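Local atomic coordinates of beta-N-acetylhexosaminidase (Arthrobacter aurescens, PDB entry 3RCN), a protein that probably hydrolyses terminal non-reducing N-acetyl-D-hexosamine residues from N-acetyl-beta-D-hexosaminides, as a member of glycosyl hydrolase family 20. Residues L108-A113 with W125-V130. Coordinates in Å, arbitrary orientation, origin at the centre of the assembly. Residues are numbered along the deposited sequence.
Sequences LLGPAA and WSVPRV
Helix-on-sheet packing in the alpha/beta domain that accompanies the catalytic barrel of family 20 hexosaminidases joins these segments. Residues 108-109 end helix 95-109. Gly-110 breaks it with phi 106° and psi 168°, where a CB would collide with the preceding carbonyl O. Pro-111 to Ala-113 begin a 3-10 segment, and Ala-113 N donates a hydrogen bond to Gly-110 O (3.0 Å). Residues 125-130 are extended and begin strand 125-134, which pairs antiparallel with strands 16-26 and 80-84. The strand's backbone hydrogen bonds go to those neighbours, including Val-127 with Leu-24 and Val-130 with Val-84. No hydrogen bond joins the two segments; they meet mainly through apolar side chains. The register places Leu-109 CA 5.5 Å from Val-127 CA.

Leucines supply the helix side. Leu-108 (mt) points toward the strand, with CD1 3.8 Å from Val-130 CG2 and CD2 4.2 Å from Pro-128 CG. Leu-109 (mt) starts sideways, but its CD2 reaches Val-127 CG1 at 3.4 Å. The two segments bury 421 Å² in total.

The Trp-125 indole (chi1 m, chi2 44°) packs with its edge against Leu-109 and the start of the 3-10 segment. Trp-55 meets it edge-to-face. Leu-109 CB lies 4.1 Å from Trp-125 CE3. Ala-112 CB is 4.0 Å from Trp-125 CH2, and Ala-113 CB is 3.8 Å from Trp-125 CZ3. Near the ring plane, Ala-113 N approaches Trp-125 CZ3 at 3.7 Å.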
loop_
_atom_site.group_PDB
_atom_site.type_symbol
_atom_site.label_atom_id
_atom_site.label_comp_id
_atom_site.label_asym_id
_atom_site.label_seq_id
_atom_site.Cartn_x
_atom_site.Cartn_y
_atom_site.Cartn_z
ATOM N N LEU A 108 12.642 -8.338 -19.212
ATOM C CA LEU A 108 12.608 -8.906 -20.567
ATOM C C LEU A 108 11.192 -9.309 -21.055
ATOM O O LEU A 108 10.889 -9.224 -22.254
ATOM C CB LEU A 108 13.567 -10.099 -20.680
ATOM C CG LEU A 108 15.063 -9.817 -20.797
ATOM C CD1 LEU A 108 15.814 -11.125 -20.845
ATOM C CD2 LEU A 108 15.389 -8.976 -22.027
ATOM N N LEU A 109 10.338 -9.743 -20.128
ATOM C CA LEU A 109 8.966 -10.117 -20.458
ATOM C C LEU A 109 8.047 -8.913 -20.665
ATOM O O LEU A 109 7.010 -9.036 -21.320
ATOM C CB LEU A 109 8.376 -11.035 -19.386
ATOM C CG LEU A 109 9.052 -12.396 -19.231
ATOM C CD1 LEU A 109 8.831 -12.969 -17.844
ATOM C CD2 LEU A 109 8.595 -13.380 -20.294
ATOM N N GLY A 110 8.426 -7.764 -20.113
ATOM C CA GLY A 110 7.644 -6.541 -20.239
ATOM C C GLY A 110 6.900 -6.145 -18.973
ATOM O O GLY A 110 6.795 -6.948 -18.045
ATOM N N PRO A 111 6.369 -4.906 -18.933
ATOM C CA PRO A 111 5.744 -4.337 -17.731
ATOM C C PRO A 111 4.595 -5.163 -17.151
ATOM O O PRO A 111 4.344 -5.042 -15.947
ATOM C CB PRO A 111 5.222 -2.974 -18.212
ATOM C CG PRO A 111 6.074 -2.637 -19.370
ATOM C CD PRO A 111 6.340 -3.950 -20.052
ATOM N N ALA A 112 3.911 -5.976 -17.958
ATOM C CA ALA A 112 2.773 -6.735 -17.421
ATOM C C ALA A 112 3.252 -7.816 -16.455
ATOM O O ALA A 112 2.490 -8.324 -15.627
ATOM C CB ALA A 112 1.930 -7.337 -18.528
ATOM N N ALA A 113 4.527 -8.148 -16.566
ATOM C CA ALA A 113 5.157 -9.106 -15.675
ATOM C C ALA A 113 5.324 -8.559 -14.254
ATOM O O ALA A 113 5.557 -9.328 -13.328
ATOM C CB ALA A 113 6.489 -9.534 -16.240
ATOM N N TRP A 125 3.552 -15.710 -23.625
ATOM C CA TRP A 125 4.374 -14.537 -23.447
ATOM C C TRP A 125 5.633 -14.869 -24.180
ATOM O O TRP A 125 5.938 -16.036 -24.407
ATOM C CB TRP A 125 4.699 -14.288 -21.986
ATOM C CG TRP A 125 3.541 -13.974 -21.117
ATOM C CD1 TRP A 125 2.333 -14.588 -21.110
ATOM C CD2 TRP A 125 3.482 -12.956 -20.111
ATOM N NE1 TRP A 125 1.515 -14.021 -20.156
ATOM C CE2 TRP A 125 2.199 -13.012 -19.533
ATOM C CE3 TRP A 125 4.390 -12.003 -19.643
ATOM C CZ2 TRP A 125 1.801 -12.153 -18.508
ATOM C CZ3 TRP A 125 3.992 -11.152 -18.626
ATOM C CH2 TRP A 125 2.712 -11.235 -18.069
ATOM N N SER A 126 6.378 -13.851 -24.559
ATOM C CA SER A 126 7.620 -14.113 -25.240
ATOM C C SER A 126 8.808 -13.412 -24.609
ATOM O O SER A 126 8.739 -12.235 -24.253
ATOM C CB SER A 126 7.483 -13.747 -26.706
ATOM O OG SER A 126 6.580 -14.637 -27.317
ATOM N N VAL A 127 9.895 -14.161 -24.463
ATOM C CA VAL A 127 11.177 -13.603 -24.072
ATOM C C VAL A 127 12.096 -13.557 -25.283
ATOM O O VAL A 127 12.388 -14.590 -25.877
ATOM C CB VAL A 127 11.856 -14.460 -22.994
ATOM C CG1 VAL A 127 11.642 -13.857 -21.623
ATOM C CG2 VAL A 127 11.332 -15.886 -23.050
ATOM N N PRO A 128 12.547 -12.356 -25.665
ATOM C CA PRO A 128 13.514 -12.268 -26.762
ATOM C C PRO A 128 14.747 -13.108 -26.438
ATOM O O PRO A 128 15.107 -13.203 -25.272
ATOM C CB PRO A 128 13.868 -10.776 -26.800
ATOM C CG PRO A 128 13.382 -10.211 -25.500
ATOM C CD PRO A 128 12.212 -11.037 -25.105
ATOM N N ARG A 129 15.370 -13.723 -27.436
ATOM C CA ARG A 129 16.530 -14.552 -27.154
ATOM C C ARG A 129 17.756 -13.669 -26.984
ATOM O O ARG A 129 18.129 -12.932 -27.893
ATOM C CB ARG A 129 16.741 -15.606 -28.244
ATOM C CG ARG A 129 15.691 -16.711 -28.218
ATOM C CD ARG A 129 16.103 -17.911 -29.054
ATOM N NE ARG A 129 15.078 -18.951 -29.048
ATOM C CZ ARG A 129 13.983 -18.923 -29.811
ATOM N NH1 ARG A 129 13.769 -17.899 -30.631
ATOM N NH2 ARG A 129 13.094 -19.912 -29.755
ATOM N N VAL A 130 18.362 -13.741 -25.802
ATOM C CA VAL A 130 19.518 -12.916 -25.470
ATOM C C VAL A 130 20.519 -13.662 -24.601
ATOM O O VAL A 130 20.207 -14.694 -23.997
ATOM C CB VAL A 130 19.121 -11.647 -24.687
ATOM C CG1 VAL A 130 18.150 -10.810 -25.472
ATOM C CG2 VAL A 130 18.535 -12.021 -23.336
#